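Local coordinates for protein putative hydantoin racemase (Klebsiella pneumoniae subsp. pneumoniae, PDB 3QVL) that probably racemises allantoin and other 5-monosubstituted hydantoins, interconverting their D and L forms, at residues Arg66-Asp80 with Leu89-Met102. Numbering follows the deposited sequence. Where two conformers were deposited one is given.
Unlike the reference sequence in segment 66-80: Ser77 (reference Cys). With 5HY ([(4R)-2,5-dioxoimidazolidin-4-yl]acetic acid), chain C.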
loop_
_atom_site.group_PDB
_atom_site.type_symbol
_atom_site.label_atom_id
_atom_site.label_comp_id
_atom_site.label_asym_id
_atom_site.label_seq_id
_atom_site.Cartn_x
_atom_site.Cartn_y
_atom_site.Cartn_z
ATOM N N ARG A 66 -16.038 -12.805 31.658
ATOM C CA ARG A 66 -15.146 -12.127 32.601
ATOM C C ARG A 66 -15.621 -12.286 34.050
ATOM O O ARG A 66 -14.804 -12.419 34.964
ATOM C CB ARG A 66 -14.998 -10.646 32.236
ATOM C CG ARG A 66 -13.924 -9.910 33.029
ATOM C CD ARG A 66 -13.838 -8.449 32.630
ATOM N NE ARG A 66 -13.148 -7.651 33.642
ATOM C CZ ARG A 66 -13.042 -6.325 33.618
ATOM N NH1 ARG A 66 -13.576 -5.621 32.627
ATOM N NH2 ARG A 66 -12.394 -5.697 34.590
ATOM N N GLU A 67 -16.941 -12.272 34.246
ATOM C CA GLU A 67 -17.545 -12.526 35.557
ATOM C C GLU A 67 -17.244 -13.942 36.044
ATOM O O GLU A 67 -17.033 -14.166 37.238
ATOM C CB GLU A 67 -19.060 -12.306 35.512
ATOM C CG GLU A 67 -19.491 -10.844 35.513
ATOM C CD GLU A 67 -21.001 -10.669 35.441
ATOM O OE1 GLU A 67 -21.512 -9.688 36.024
ATOM O OE2 GLU A 67 -21.680 -11.505 34.806
ATOM N N GLN A 68 -17.224 -14.888 35.107
ATOM C CA GLN A 68 -16.919 -16.288 35.399
ATOM C C GLN A 68 -15.420 -16.517 35.590
ATOM O O GLN A 68 -15.008 -17.535 36.154
ATOM C CB GLN A 68 -17.453 -17.195 34.286
ATOM C CG GLN A 68 -18.977 -17.251 34.197
ATOM C CD GLN A 68 -19.484 -17.840 32.886
ATOM O OE1 GLN A 68 -20.646 -18.235 32.785
ATOM N NE2 GLN A 68 -18.619 -17.900 31.877
ATOM N N GLY A 69 -14.612 -15.570 35.120
ATOM C CA GLY A 69 -13.159 -15.650 35.242
ATOM C C GLY A 69 -12.531 -16.616 34.256
ATOM O O GLY A 69 -11.597 -17.343 34.603
ATOM N N VAL A 70 -13.044 -16.623 33.028
ATOM C CA VAL A 70 -12.487 -17.461 31.963
ATOM C C VAL A 70 -11.110 -16.944 31.540
ATOM O O VAL A 70 -10.795 -15.765 31.727
ATOM C CB VAL A 70 -13.434 -17.579 30.732
ATOM C CG1 VAL A 70 -14.780 -18.168 31.138
ATOM C CG2 VAL A 70 -13.621 -16.232 30.043
ATOM N N ASP A 71 -10.298 -17.834 30.979
ATOM C CA ASP A 71 -8.921 -17.508 30.614
ATOM C C ASP A 71 -8.812 -16.771 29.279
ATOM O O ASP A 71 -7.835 -16.061 29.036
ATOM C CB ASP A 71 -8.065 -18.776 30.606
ATOM C CG ASP A 71 -7.953 -19.405 31.982
ATOM O OD1 ASP A 71 -7.214 -18.860 32.828
ATOM O OD2 ASP A 71 -8.607 -20.441 32.219
ATOM N N GLY A 72 -9.818 -16.940 28.424
ATOM C CA GLY A 72 -9.835 -16.294 27.116
ATOM C C GLY A 72 -11.156 -16.441 26.388
ATOM O O GLY A 72 -12.049 -17.168 26.834
ATOM N N HIS A 73 -11.276 -15.745 25.259
ATOM C CA HIS A 73 -12.516 -15.719 24.486
ATOM C C HIS A 73 -12.258 -15.916 22.996
ATOM O O HIS A 73 -11.199 -15.546 22.481
ATOM C CB HIS A 73 -13.259 -14.394 24.682
ATOM C CG HIS A 73 -13.330 -13.932 26.104
ATOM N ND1 HIS A 73 -14.455 -14.088 26.885
ATOM C CD2 HIS A 73 -12.419 -13.296 26.880
ATOM C CE1 HIS A 73 -14.233 -13.573 28.082
ATOM N NE2 HIS A 73 -13.004 -13.090 28.106
ATOM N N VAL A 74 -13.244 -16.494 22.315
ATOM C CA VAL A 74 -13.223 -16.642 20.862
ATOM C C VAL A 74 -14.495 -16.023 20.277
ATOM O O VAL A 74 -15.599 -16.315 20.739
ATOM C CB VAL A 74 -13.104 -18.132 20.443
ATOM C CG1 VAL A 74 -13.320 -18.302 18.943
ATOM C CG2 VAL A 74 -11.747 -18.704 20.848
ATOM N N ILE A 75 -14.332 -15.159 19.276
ATOM C CA ILE A 75 -15.472 -14.605 18.539
ATOM C C ILE A 75 -15.679 -15.433 17.272
ATOM O O ILE A 75 -14.887 -15.355 16.325
ATOM C CB ILE A 75 -15.287 -13.102 18.219
ATOM C CG1 ILE A 75 -15.200 -12.294 19.519
ATOM C CG2 ILE A 75 -16.433 -12.586 17.345
ATOM C CD1 ILE A 75 -14.844 -10.834 19.327
ATOM N N ALA A 76 -16.752 -16.220 17.268
ATOM C CA ALA A 76 -16.929 -17.294 16.291
ATOM C C ALA A 76 -17.804 -16.989 15.070
ATOM O O ALA A 76 -18.627 -17.814 14.660
ATOM C CB ALA A 76 -17.385 -18.577 16.988
ATOM N N SER A 77 -17.615 -15.795 14.512
ATOM C CA SER A 77 -18.201 -15.405 13.229
ATOM C C SER A 77 -17.097 -14.826 12.350
ATOM O O SER A 77 -16.217 -14.118 12.847
ATOM C CB SER A 77 -19.313 -14.377 13.428
ATOM O OG SER A 77 -19.916 -14.027 12.196
ATOM N N PHE A 78 -17.145 -15.121 11.052
ATOM C CA PHE A 78 -16.066 -14.733 10.128
ATOM C C PHE A 78 -15.871 -13.227 9.880
ATOM O O PHE A 78 -14.926 -12.824 9.201
ATOM C CB PHE A 78 -16.199 -15.495 8.804
ATOM C CG PHE A 78 -14.915 -15.583 8.025
ATOM C CD1 PHE A 78 -13.879 -16.410 8.454
ATOM C CD2 PHE A 78 -14.743 -14.842 6.860
ATOM C CE1 PHE A 78 -12.689 -16.493 7.734
ATOM C CE2 PHE A 78 -13.556 -14.919 6.135
ATOM C CZ PHE A 78 -12.529 -15.746 6.574
ATOM N N GLY A 79 -16.751 -12.400 10.431
ATOM C CA GLY A 79 -16.557 -10.956 10.380
ATOM C C GLY A 79 -15.845 -10.420 11.609
ATOM O O GLY A 79 -15.556 -9.224 11.690
ATOM N N ASP A 80 -15.560 -11.313 12.559
ATOM C CA ASP A 80 -14.981 -10.962 13.865
ATOM C C ASP A 80 -15.647 -9.731 14.505
ATOM O O ASP A 80 -14.951 -8.799 14.918
ATOM C CB ASP A 80 -13.460 -10.754 13.755
ATOM C CG ASP A 80 -12.721 -12.000 13.288
ATOM O OD1 ASP A 80 -13.328 -13.092 13.239
ATOM O OD2 ASP A 80 -11.517 -11.885 12.973
ATOM N N LEU A 89 -13.022 -4.774 26.910
ATOM C CA LEU A 89 -13.836 -5.242 28.032
ATOM C C LEU A 89 -13.223 -6.440 28.761
ATOM O O LEU A 89 -13.250 -6.498 29.991
ATOM C CB LEU A 89 -15.264 -5.566 27.567
ATOM C CG LEU A 89 -16.335 -5.883 28.620
ATOM C CD1 LEU A 89 -16.552 -4.718 29.582
ATOM C CD2 LEU A 89 -17.648 -6.272 27.952
ATOM N N ALA A 90 -12.671 -7.386 28.003
ATOM C CA ALA A 90 -12.120 -8.614 28.579
ATOM C C ALA A 90 -10.713 -8.427 29.140
ATOM O O ALA A 90 -9.961 -7.562 28.685
ATOM C CB ALA A 90 -12.132 -9.737 27.551
ATOM N N GLN A 91 -10.374 -9.243 30.135
ATOM C CA GLN A 91 -9.016 -9.298 30.669
ATOM C C GLN A 91 -8.193 -10.319 29.886
ATOM O O GLN A 91 -7.082 -10.022 29.442
ATOM C CB GLN A 91 -9.024 -9.638 32.163
ATOM C CG GLN A 91 -7.630 -9.749 32.778
ATOM C CD GLN A 91 -7.635 -9.697 34.296
ATOM O OE1 GLN A 91 -8.595 -10.112 34.947
ATOM N NE2 GLN A 91 -6.551 -9.185 34.867
ATOM N N GLY A 92 -8.747 -11.519 29.723
ATOM C CA GLY A 92 -8.124 -12.561 28.913
ATOM C C GLY A 92 -8.163 -12.204 27.437
ATOM O O GLY A 92 -8.979 -11.374 27.023
ATOM N N PRO A 93 -7.282 -12.824 26.630
ATOM C CA PRO A 93 -7.220 -12.527 25.199
ATOM C C PRO A 93 -8.508 -12.890 24.457
ATOM O O PRO A 93 -9.199 -13.840 24.834
ATOM C CB PRO A 93 -6.062 -13.401 24.707
ATOM C CG PRO A 93 -5.940 -14.485 25.719
ATOM C CD PRO A 93 -6.288 -13.841 27.020
ATOM N N VAL A 94 -8.819 -12.114 23.422
ATOM C CA VAL A 94 -9.978 -12.364 22.567
ATOM C C VAL A 94 -9.494 -12.542 21.131
ATOM O O VAL A 94 -8.850 -11.651 20.572
ATOM C CB VAL A 94 -11.014 -11.213 22.631
ATOM C CG1 VAL A 94 -12.265 -11.578 21.844
ATOM C CG2 VAL A 94 -11.380 -10.883 24.073
ATOM N N ILE A 95 -9.807 -13.696 20.545
ATOM C CA ILE A 95 -9.368 -14.027 19.190
ATOM C C ILE A 95 -10.565 -14.241 18.267
ATOM O O ILE A 95 -11.474 -15.012 18.581
ATOM C CB ILE A 95 -8.449 -15.288 19.171
ATOM C CG1 ILE A 95 -7.305 -15.171 20.194
ATOM C CG2 ILE A 95 -7.912 -15.563 17.761
ATOM C CD1 ILE A 95 -6.340 -14.006 19.964
ATOM N N GLY A 96 -10.563 -13.545 17.132
ATOM C CA GLY A 96 -11.582 -13.741 16.105
ATOM C C GLY A 96 -11.244 -14.938 15.239
ATOM O O GLY A 96 -10.069 -15.279 15.075
ATOM N N ILE A 97 -12.267 -15.583 14.679
ATOM C CA ILE A 97 -12.039 -16.776 13.859
ATOM C C ILE A 97 -11.487 -16.467 12.464
ATOM O O ILE A 97 -10.723 -17.259 11.915
ATOM C CB ILE A 97 -13.270 -17.726 13.786
ATOM C CG1 ILE A 97 -14.475 -17.047 13.127
ATOM C CG2 ILE A 97 -13.601 -18.266 15.176
ATOM C CD1 ILE A 97 -15.455 -18.027 12.500
ATOM N N ALA A 98 -11.869 -15.323 11.901
ATOM C CA ALA A 98 -11.284 -14.862 10.643
ATOM C C ALA A 98 -9.808 -14.553 10.860
ATOM O O ALA A 98 -8.953 -14.989 10.087
ATOM C CB ALA A 98 -12.014 -13.641 10.120
ATOM N N GLU A 99 -9.532 -13.811 11.930
ATOM C CA GLU A 99 -8.177 -13.475 12.354
ATOM C C GLU A 99 -7.305 -14.726 12.480
ATOM O O GLU A 99 -6.238 -14.807 11.871
ATOM C CB GLU A 99 -8.233 -12.717 13.686
ATOM C CG GLU A 99 -6.882 -12.349 14.289
ATOM C CD GLU A 99 -7.000 -11.812 15.706
ATOM O OE1 GLU A 99 -7.916 -12.240 16.445
ATOM O OE2 GLU A 99 -6.171 -10.962 16.089
ATOM N N ALA A 100 -7.782 -15.698 13.255
ATOM C CA ALA A 100 -7.034 -16.926 13.524
ATOM C C ALA A 100 -6.798 -17.772 12.274
ATOM O O ALA A 100 -5.695 -18.282 12.073
ATOM C CB ALA A 100 -7.729 -17.742 14.594
ATOM N N ALA A 101 -7.830 -17.913 11.441
ATOM C CA ALA A 101 -7.739 -18.703 10.211
ATOM C C ALA A 101 -6.739 -18.110 9.221
ATOM O O ALA A 101 -5.956 -18.842 8.612
ATOM C CB ALA A 101 -9.106 -18.850 9.562
ATOM N N MET A 102 -6.772 -16.786 9.071
ATOM C CA MET A 102 -5.843 -16.071 8.196
ATOM C C MET A 102 -4.407 -16.170 8.708
ATOM O O MET A 102 -3.481 -16.387 7.925
ATOM C CB MET A 102 -6.250 -14.602 8.053
ATOM C CG MET A 102 -7.529 -14.370 7.265
ATOM S SD MET A 102 -8.053 -12.647 7.341
ATOM C CE MET A 102 -9.650 -12.739 6.535
HETATM C C 5HY C . -20.300 -16.482 10.278
HETATM N N 5HY C . -21.972 -15.075 9.558
HETATM O O 5HY C . -19.230 -17.067 10.435
HETATM C CA 5HY C . -20.546 -15.327 9.317
HETATM C CB 5HY C . -20.257 -15.699 7.846
HETATM C CG 5HY C . -20.874 -17.014 7.342
HETATM O OAB 5HY C . -23.529 -15.923 10.960
HETATM N NAF 5HY C . -21.421 -16.743 10.947
HETATM C CAI 5HY C . -22.379 -15.909 10.521
HETATM O OD1 5HY C . -20.825 -17.207 6.110
HETATM O OD2 5HY C . -21.362 -17.807 8.176
HETATM O O HOH W 1 -11.194 -9.513 35.063
HETATM O O HOH W 2 -11.707 -11.817 30.256
#
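Strands 72-75 and 94-96 are the two parallel strands of a beta-alpha-beta unit, linked through helix 83-89, in the sheet of an Asp/Glu/hydantoin racemase fold. Their backbones alternate partners: His73 N donates to Pro93 O (2.9 Å), Ile95 N to His73 O, Ile75 N to Ile95 O, and Ile97 N extends the series to Ile75 O. On the face shared by His73, Ile75 and Val94, the two methyls of Val94 divide their contacts, CG1 meeting Ile75 CD1 at 3.7 Å and CG2 lying against His73 CD2. The imidazole also touches Ala90 CB; its NE2 is 2.8 Å from a water lying in the ring plane, which accepts from Gly92 N, while ND1 bonds to Gln5, so both ring nitrogens are engaged. Ile97 CG1 sits between its backbone N and carbonyl carbon (chi1 63°), which carries CD1 over one face of the peptide joining Ala76 to Ser77, 3.6 Å from Ala76 C. This loop lines the ligand pocket: Phe78 N donates to the hydantoin oxygen O of 5HY (2.9 Å), and Ser77 also lines the pocket, in contact with the ligand. Ala98 CB packs over one face of the Phe78 ring, a CH-pi contact offset toward the rim. Gly96 is the N-cap of helix 97-108, and its N donates to Glu99 OE1, while Glu99 OE2 pairs with Arg87. Asp80 reaches the same helix start, with Tyr132 also bonded to OD2; both carboxylate oxygens use syn lone pairs, OD1 taking Ala98 N and OD2 taking Glu99 N, each at 3.0 Å.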